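Local structure of UDP-N-acetylglucosamine 4,6-dehydratase (Vibrio fischeri, 3PVZ) at residues M137-Q150 with M175-K189. The protein probably acts as an NAD-dependent lyase of the polysaccharide synthase family, a UDP-N-acetylglucosamine 4,6-dehydratase that removes water from its sugar nucleotide. Residues are numbered along the deposited sequence; the frame is centred on the assembly and turned at random. Where two conformers were deposited one is given.
Sequences MIDVNVFNTDKTIQ and MGASKRIMEMFLMRK. With NAD (nicotinamide-adenine-dinucleotide), chain E.
Val142 and Asn141 are two neighbouring knobs on helix 137-150 that fill hollows on helix 175-189. The helices run parallel, 12° apart with axes 8.6 Å from each other, and approach most closely where Val142 faces Met182. Val142 drops among Ser178, Ile181, Met182 and Phe185. A chi1 of -175° swings Val142 CG1 opposite the backbone N and lays this methyl 3.5 Å from Phe185 CD2, while CG2 turns to the carbonyl of Ser178. Asn141 fills the hollow between Met175, Ser178, Lys179 and Met182. Its ND2 gives a nearly straight hydrogen bond (3.1 Å, 171°), in the amide plane, to Ser178 OG; Ser178 OG in turn donates to Met175 O, and the backbone N of Leu122 holds Asn141 OD1, so both ends of the amide are fixed.

Farther along, Phe143 turns its edge obliquely toward the face of Phe185, an offset edge-to-face pair. Leu186 CD1 slots between Thr145 CG2, 3.7 Å away, and Ile149 CD1. Lys189 lies against Ile149 CG2, then bends so that NZ reaches Asp146 OD1 from above the carboxylate plane, a 2.7 Å salt bridge. A water shared by Asp146 OD1, Phe185 O and Arg188 NE ties this end further, and Arg188 NH2 continues to Gln351.

At the other end, Lys179 NZ donates to both nicotinamide-ribose hydroxyls of NAD, O2D (2.6 Å) and O3D, as the lysine of the YxxxK motif does in short-chain dehydrogenases; here Met175, modelled as selenomethionine, stands where that motif has tyrosine. The two helices flank strand 159-163 in sequence and pack on one face of the Rossmann sheet: Thr145, Ile149, Lys179 and Leu186 touch that strand, while Ile138, Ile181, Phe143 and Phe185 meet the C-terminal helices 351-367 and 372-382.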
loop_
_atom_site.group_PDB
_atom_site.type_symbol
_atom_site.label_atom_id
_atom_site.label_comp_id
_atom_site.label_asym_id
_atom_site.label_seq_id
_atom_site.Cartn_x
_atom_site.Cartn_y
_atom_site.Cartn_z
HETATM N N MSE A 137 0.493 3.103 12.583
HETATM C CA MSE A 137 1.776 2.415 12.585
HETATM C C MSE A 137 1.855 1.552 13.819
HETATM O O MSE A 137 2.398 0.481 13.796
HETATM C CB MSE A 137 2.930 3.480 12.551
HETATM C CG MSE A 137 4.215 3.088 13.255
HETATM SE SE MSE A 137 5.628 4.455 13.218
HETATM C CE MSE A 137 6.133 3.829 11.390
ATOM N N ILE A 138 1.313 2.043 14.918
ATOM C CA ILE A 138 1.266 1.261 16.150
ATOM C C ILE A 138 0.330 0.056 15.964
ATOM O O ILE A 138 0.642 -1.037 16.438
ATOM C CB ILE A 138 0.784 2.097 17.348
ATOM C CG1 ILE A 138 1.859 3.088 17.786
ATOM C CG2 ILE A 138 0.419 1.196 18.513
ATOM C CD1 ILE A 138 1.287 4.174 18.646
ATOM N N ASP A 139 -0.783 0.257 15.261
ATOM C CA ASP A 139 -1.781 -0.805 15.062
ATOM C C ASP A 139 -1.232 -1.877 14.156
ATOM O O ASP A 139 -1.341 -3.094 14.467
ATOM C CB ASP A 139 -3.099 -0.270 14.463
ATOM C CG ASP A 139 -4.023 0.325 15.505
ATOM O OD1 ASP A 139 -3.861 -0.017 16.698
ATOM O OD2 ASP A 139 -4.922 1.144 15.135
ATOM N N VAL A 140 -0.621 -1.430 13.050
ATOM C CA VAL A 140 -0.013 -2.348 12.079
ATOM C C VAL A 140 1.254 -3.001 12.639
ATOM O O VAL A 140 1.439 -4.206 12.471
ATOM C CB VAL A 140 0.313 -1.673 10.756
ATOM C CG1 VAL A 140 1.116 -2.649 9.860
ATOM C CG2 VAL A 140 -0.951 -1.196 10.047
ATOM N N ASN A 141 2.132 -2.243 13.311
ATOM C CA ASN A 141 3.397 -2.836 13.657
ATOM C C ASN A 141 3.284 -3.563 15.009
ATOM O O ASN A 141 3.927 -4.574 15.164
ATOM C CB ASN A 141 4.572 -1.838 13.716
ATOM C CG ASN A 141 4.913 -1.173 12.383
ATOM O OD1 ASN A 141 4.476 -1.567 11.283
ATOM N ND2 ASN A 141 5.731 -0.117 12.494
ATOM N N VAL A 142 2.499 -3.073 15.967
ATOM C CA VAL A 142 2.412 -3.742 17.298
ATOM C C VAL A 142 1.193 -4.691 17.412
ATOM O O VAL A 142 1.351 -5.923 17.476
ATOM C CB VAL A 142 2.412 -2.715 18.446
ATOM C CG1 VAL A 142 2.458 -3.397 19.825
ATOM C CG2 VAL A 142 3.606 -1.731 18.281
ATOM N N PHE A 143 -0.009 -4.122 17.360
ATOM C CA PHE A 143 -1.224 -4.862 17.662
ATOM C C PHE A 143 -1.634 -5.931 16.669
ATOM O O PHE A 143 -2.074 -6.990 17.077
ATOM C CB PHE A 143 -2.362 -3.901 17.996
ATOM C CG PHE A 143 -2.120 -3.140 19.282
ATOM C CD1 PHE A 143 -2.032 -3.822 20.499
ATOM C CD2 PHE A 143 -1.899 -1.785 19.268
ATOM C CE1 PHE A 143 -1.752 -3.138 21.647
ATOM C CE2 PHE A 143 -1.647 -1.095 20.431
ATOM C CZ PHE A 143 -1.564 -1.759 21.604
ATOM N N ASN A 144 -1.444 -5.699 15.379
ATOM C CA ASN A 144 -1.710 -6.712 14.372
ATOM C C ASN A 144 -0.753 -7.870 14.549
ATOM O O ASN A 144 -1.090 -9.050 14.292
ATOM C CB ASN A 144 -1.517 -6.159 12.959
ATOM C CG ASN A 144 -2.671 -5.258 12.507
ATOM O OD1 ASN A 144 -3.624 -4.998 13.248
ATOM N ND2 ASN A 144 -2.569 -4.750 11.278
ATOM N N THR A 145 0.466 -7.559 14.928
ATOM C CA THR A 145 1.470 -8.588 15.078
ATOM C C THR A 145 1.099 -9.466 16.261
ATOM O O THR A 145 1.012 -10.684 16.100
ATOM C CB THR A 145 2.849 -7.972 15.297
ATOM O OG1 THR A 145 3.127 -7.048 14.239
ATOM C CG2 THR A 145 3.929 -9.034 15.330
ATOM N N ASP A 146 0.796 -8.843 17.410
ATOM C CA ASP A 146 0.409 -9.575 18.623
ATOM C C ASP A 146 -0.837 -10.438 18.349
ATOM O O ASP A 146 -0.823 -11.619 18.661
ATOM C CB ASP A 146 0.144 -8.598 19.791
ATOM C CG ASP A 146 0.037 -9.280 21.109
ATOM O OD1 ASP A 146 0.994 -9.973 21.522
ATOM O OD2 ASP A 146 -1.006 -9.152 21.742
ATOM N N LYS A 147 -1.877 -9.876 17.715
ATOM C CA LYS A 147 -3.080 -10.643 17.391
ATOM C C LYS A 147 -2.814 -11.843 16.465
ATOM O O LYS A 147 -3.323 -12.920 16.699
ATOM C CB LYS A 147 -4.175 -9.739 16.775
ATOM C CG LYS A 147 -5.475 -10.527 16.395
ATOM C CD LYS A 147 -6.444 -9.687 15.615
ATOM C CE LYS A 147 -5.989 -9.491 14.155
ATOM N NZ LYS A 147 -7.085 -8.690 13.443
ATOM N N THR A 148 -2.063 -11.658 15.390
ATOM C CA THR A 148 -1.836 -12.748 14.421
ATOM C C THR A 148 -0.938 -13.833 15.087
ATOM O O THR A 148 -1.031 -15.003 14.803
ATOM C CB THR A 148 -1.189 -12.246 13.163
ATOM O OG1 THR A 148 -0.007 -11.507 13.506
ATOM C CG2 THR A 148 -2.176 -11.321 12.265
ATOM N N ILE A 149 -0.057 -13.441 15.971
ATOM C CA ILE A 149 0.636 -14.456 16.786
ATOM C C ILE A 149 -0.364 -15.275 17.653
ATOM O O ILE A 149 -0.302 -16.520 17.676
ATOM C CB ILE A 149 1.742 -13.868 17.694
ATOM C CG1 ILE A 149 2.815 -13.177 16.838
ATOM C CG2 ILE A 149 2.436 -15.002 18.486
ATOM C CD1 ILE A 149 3.761 -12.315 17.642
ATOM N N GLN A 150 -1.288 -14.598 18.325
ATOM C CA GLN A 150 -2.289 -15.292 19.161
ATOM C C GLN A 150 -3.155 -16.224 18.311
ATOM O O GLN A 150 -3.403 -17.376 18.681
ATOM C CB GLN A 150 -3.161 -14.292 19.966
ATOM C CG GLN A 150 -4.148 -14.992 20.890
ATOM C CD GLN A 150 -3.422 -15.674 22.066
ATOM O OE1 GLN A 150 -2.628 -15.047 22.699
ATOM N NE2 GLN A 150 -3.669 -16.955 22.303
HETATM N N MSE A 175 9.243 5.067 14.595
HETATM C CA MSE A 175 9.303 3.824 13.831
HETATM C C MSE A 175 10.035 2.735 14.589
HETATM O O MSE A 175 9.499 1.655 14.854
HETATM C CB MSE A 175 10.074 4.064 12.532
HETATM C CG MSE A 175 9.281 3.986 11.338
HETATM SE SE MSE A 175 8.775 2.147 11.165
HETATM C CE MSE A 175 10.620 1.506 10.891
ATOM N N GLY A 176 11.288 3.040 14.912
ATOM C CA GLY A 176 12.147 2.123 15.610
ATOM C C GLY A 176 11.616 1.860 16.984
ATOM O O GLY A 176 11.702 0.737 17.461
ATOM N N ALA A 177 11.063 2.874 17.638
ATOM C CA ALA A 177 10.426 2.634 18.935
ATOM C C ALA A 177 9.235 1.656 18.771
ATOM O O ALA A 177 9.038 0.761 19.612
ATOM C CB ALA A 177 9.983 3.908 19.557
ATOM N N SER A 178 8.479 1.788 17.683
ATOM C CA SER A 178 7.311 0.916 17.495
ATOM C C SER A 178 7.776 -0.508 17.320
ATOM O O SER A 178 7.204 -1.396 17.946
ATOM C CB SER A 178 6.363 1.364 16.362
ATOM O OG SER A 178 6.864 1.009 15.108
ATOM N N LYS A 179 8.812 -0.723 16.508
ATOM C CA LYS A 179 9.386 -2.070 16.340
ATOM C C LYS A 179 10.006 -2.549 17.677
ATOM O O LYS A 179 10.006 -3.741 17.978
ATOM C CB LYS A 179 10.435 -2.127 15.213
ATOM C CG LYS A 179 9.992 -1.644 13.796
ATOM C CD LYS A 179 9.253 -2.733 13.007
ATOM C CE LYS A 179 9.130 -2.380 11.490
ATOM N NZ LYS A 179 10.379 -2.643 10.728
ATOM N N ARG A 180 10.539 -1.643 18.482
ATOM C CA ARG A 180 11.098 -2.037 19.772
ATOM C C ARG A 180 10.000 -2.446 20.744
ATOM O O ARG A 180 10.174 -3.372 21.528
ATOM C CB ARG A 180 11.935 -0.908 20.377
ATOM C CG ARG A 180 12.476 -1.228 21.751
ATOM C CD ARG A 180 13.463 -2.408 21.749
ATOM N NE ARG A 180 13.794 -2.735 23.130
ATOM C CZ ARG A 180 13.283 -3.743 23.834
ATOM N NH1 ARG A 180 12.441 -4.622 23.279
ATOM N NH2 ARG A 180 13.668 -3.893 25.100
ATOM N N ILE A 181 8.870 -1.748 20.698
ATOM C CA ILE A 181 7.741 -2.104 21.550
ATOM C C ILE A 181 7.165 -3.437 21.059
ATOM O O ILE A 181 6.838 -4.311 21.861
ATOM C CB ILE A 181 6.655 -0.985 21.596
ATOM C CG1 ILE A 181 7.208 0.246 22.298
ATOM C CG2 ILE A 181 5.391 -1.478 22.292
ATOM C CD1 ILE A 181 6.598 1.547 21.835
HETATM N N MSE A 182 7.095 -3.609 19.755
HETATM C CA MSE A 182 6.638 -4.879 19.191
HETATM C C MSE A 182 7.405 -6.091 19.730
HETATM O O MSE A 182 6.806 -7.109 20.058
HETATM C CB MSE A 182 6.793 -4.877 17.682
HETATM C CG MSE A 182 6.280 -6.169 17.030
HETATM SE SE MSE A 182 7.410 -6.637 15.534
HETATM C CE MSE A 182 6.762 -5.387 14.384
ATOM N N GLU A 183 8.731 -5.966 19.758
ATOM C CA GLU A 183 9.651 -6.995 20.282
ATOM C C GLU A 183 9.301 -7.396 21.731
ATOM O O GLU A 183 9.400 -8.567 22.106
ATOM C CB GLU A 183 11.092 -6.471 20.235
ATOM C CG GLU A 183 12.161 -7.457 20.710
ATOM C CD GLU A 183 13.596 -6.896 20.680
ATOM O OE1 GLU A 183 13.798 -5.679 20.905
ATOM O OE2 GLU A 183 14.531 -7.704 20.467
HETATM N N MSE A 184 8.870 -6.450 22.527
HETATM C CA MSE A 184 8.412 -6.763 23.901
HETATM C C MSE A 184 7.192 -7.704 23.846
HETATM O O MSE A 184 7.139 -8.731 24.541
HETATM C CB MSE A 184 8.020 -5.492 24.636
HETATM C CG MSE A 184 9.150 -4.526 24.856
HETATM SE SE MSE A 184 8.522 -2.867 25.677
HETATM C CE MSE A 184 10.175 -1.862 25.685
ATOM N N PHE A 185 6.231 -7.370 22.988
ATOM C CA PHE A 185 5.046 -8.206 22.812
ATOM C C PHE A 185 5.427 -9.562 22.277
ATOM O O PHE A 185 4.821 -10.555 22.651
ATOM C CB PHE A 185 3.982 -7.540 21.895
ATOM C CG PHE A 185 3.164 -6.483 22.586
ATOM C CD1 PHE A 185 2.004 -6.819 23.253
ATOM C CD2 PHE A 185 3.611 -5.174 22.641
ATOM C CE1 PHE A 185 1.258 -5.854 23.931
ATOM C CE2 PHE A 185 2.902 -4.195 23.312
ATOM C CZ PHE A 185 1.703 -4.526 23.955
ATOM N N LEU A 186 6.383 -9.579 21.352
ATOM C CA LEU A 186 6.922 -10.801 20.759
ATOM C C LEU A 186 7.581 -11.680 21.849
ATOM O O LEU A 186 7.468 -12.867 21.846
ATOM C CB LEU A 186 8.011 -10.453 19.763
ATOM C CG LEU A 186 7.835 -10.542 18.265
ATOM C CD1 LEU A 186 6.619 -9.785 17.800
ATOM C CD2 LEU A 186 9.140 -10.061 17.560
HETATM N N MSE A 187 8.322 -11.065 22.747
HETATM C CA MSE A 187 8.974 -11.818 23.786
HETATM C C MSE A 187 7.918 -12.496 24.643
HETATM O O MSE A 187 8.129 -13.619 25.036
HETATM C CB MSE A 187 9.928 -10.956 24.632
HETATM C CG MSE A 187 11.249 -10.553 23.975
HETATM SE SE MSE A 187 12.253 -11.927 22.947
HETATM C CE MSE A 187 11.571 -11.520 21.128
ATOM N N ARG A 188 6.789 -11.845 24.928
ATOM C CA ARG A 188 5.751 -12.478 25.744
ATOM C C ARG A 188 5.176 -13.660 25.009
ATOM O O ARG A 188 4.990 -14.724 25.605
ATOM C CB ARG A 188 4.617 -11.538 26.095
ATOM C CG ARG A 188 3.476 -12.222 26.808
ATOM C CD ARG A 188 2.547 -11.221 27.528
ATOM N NE ARG A 188 1.746 -10.459 26.573
ATOM C CZ ARG A 188 0.854 -9.544 26.914
ATOM N NH1 ARG A 188 0.185 -8.907 25.974
ATOM N NH2 ARG A 188 0.644 -9.240 28.201
ATOM N N LYS A 189 4.877 -13.464 23.730
ATOM C CA LYS A 189 4.322 -14.547 22.887
ATOM C C LYS A 189 5.257 -15.720 22.647
ATOM O O LYS A 189 4.804 -16.831 22.391
ATOM C CB LYS A 189 3.883 -14.005 21.530
ATOM C CG LYS A 189 2.562 -13.216 21.576
ATOM C CD LYS A 189 1.431 -14.078 22.176
ATOM C CE LYS A 189 0.056 -13.448 22.056
ATOM N NZ LYS A 189 -0.040 -12.152 22.727
HETATM P PA NAD E . 6.919 -2.903 2.104
HETATM O O1A NAD E . 6.319 -1.540 2.230
HETATM O O2A NAD E . 7.319 -3.161 0.683
HETATM O O5B NAD E . 5.820 -4.040 2.267
HETATM C C5B NAD E . 5.027 -3.982 3.473
HETATM C C4B NAD E . 3.753 -4.738 3.078
HETATM O O4B NAD E . 2.830 -4.831 4.143
HETATM C C3B NAD E . 3.037 -4.000 1.901
HETATM O O3B NAD E . 2.789 -4.876 0.821
HETATM C C2B NAD E . 1.734 -3.497 2.566
HETATM O O2B NAD E . 0.651 -3.298 1.665
HETATM C C1B NAD E . 1.554 -4.640 3.592
HETATM N N9A NAD E . 0.663 -4.235 4.669
HETATM C C8A NAD E . 0.780 -3.157 5.457
HETATM N N7A NAD E . -0.218 -3.066 6.275
HETATM C C5A NAD E . -0.989 -4.180 6.084
HETATM C C6A NAD E . -2.176 -4.650 6.637
HETATM N N6A NAD E . -2.717 -3.929 7.674
HETATM N N1A NAD E . -2.718 -5.781 6.196
HETATM C C2A NAD E . -2.158 -6.460 5.201
HETATM N N3A NAD E . -1.055 -6.036 4.636
HETATM C C4A NAD E . -0.453 -4.928 5.045
HETATM O O3 NAD E . 8.114 -3.048 3.172
HETATM P PN NAD E . 9.311 -4.115 2.883
HETATM O O1N NAD E . 10.489 -3.406 2.234
HETATM O O2N NAD E . 8.998 -5.387 2.210
HETATM O O5D NAD E . 9.851 -4.303 4.433
HETATM C C5D NAD E . 9.034 -5.207 5.161
HETATM C C4D NAD E . 9.556 -5.303 6.600
HETATM O O4D NAD E . 11.016 -5.394 6.602
HETATM C C3D NAD E . 9.220 -4.006 7.369
HETATM O O3D NAD E . 9.075 -4.216 8.792
HETATM C C2D NAD E . 10.505 -3.165 7.197
HETATM O O2D NAD E . 10.667 -2.187 8.235
HETATM C C1D NAD E . 11.580 -4.246 7.295
HETATM N N1N NAD E . 12.861 -3.820 6.712
HETATM C C2N NAD E . 12.896 -3.503 5.411
HETATM C C3N NAD E . 14.074 -3.113 4.809
HETATM C C7N NAD E . 14.126 -2.734 3.387
HETATM O O7N NAD E . 15.207 -2.324 2.970
HETATM N N7N NAD E . 13.059 -2.788 2.576
HETATM C C4N NAD E . 15.260 -3.049 5.583
HETATM C C5N NAD E . 15.185 -3.400 6.920
HETATM C C6N NAD E . 13.959 -3.776 7.472
HETATM O O HOH W 1 2.415 -10.317 23.631
#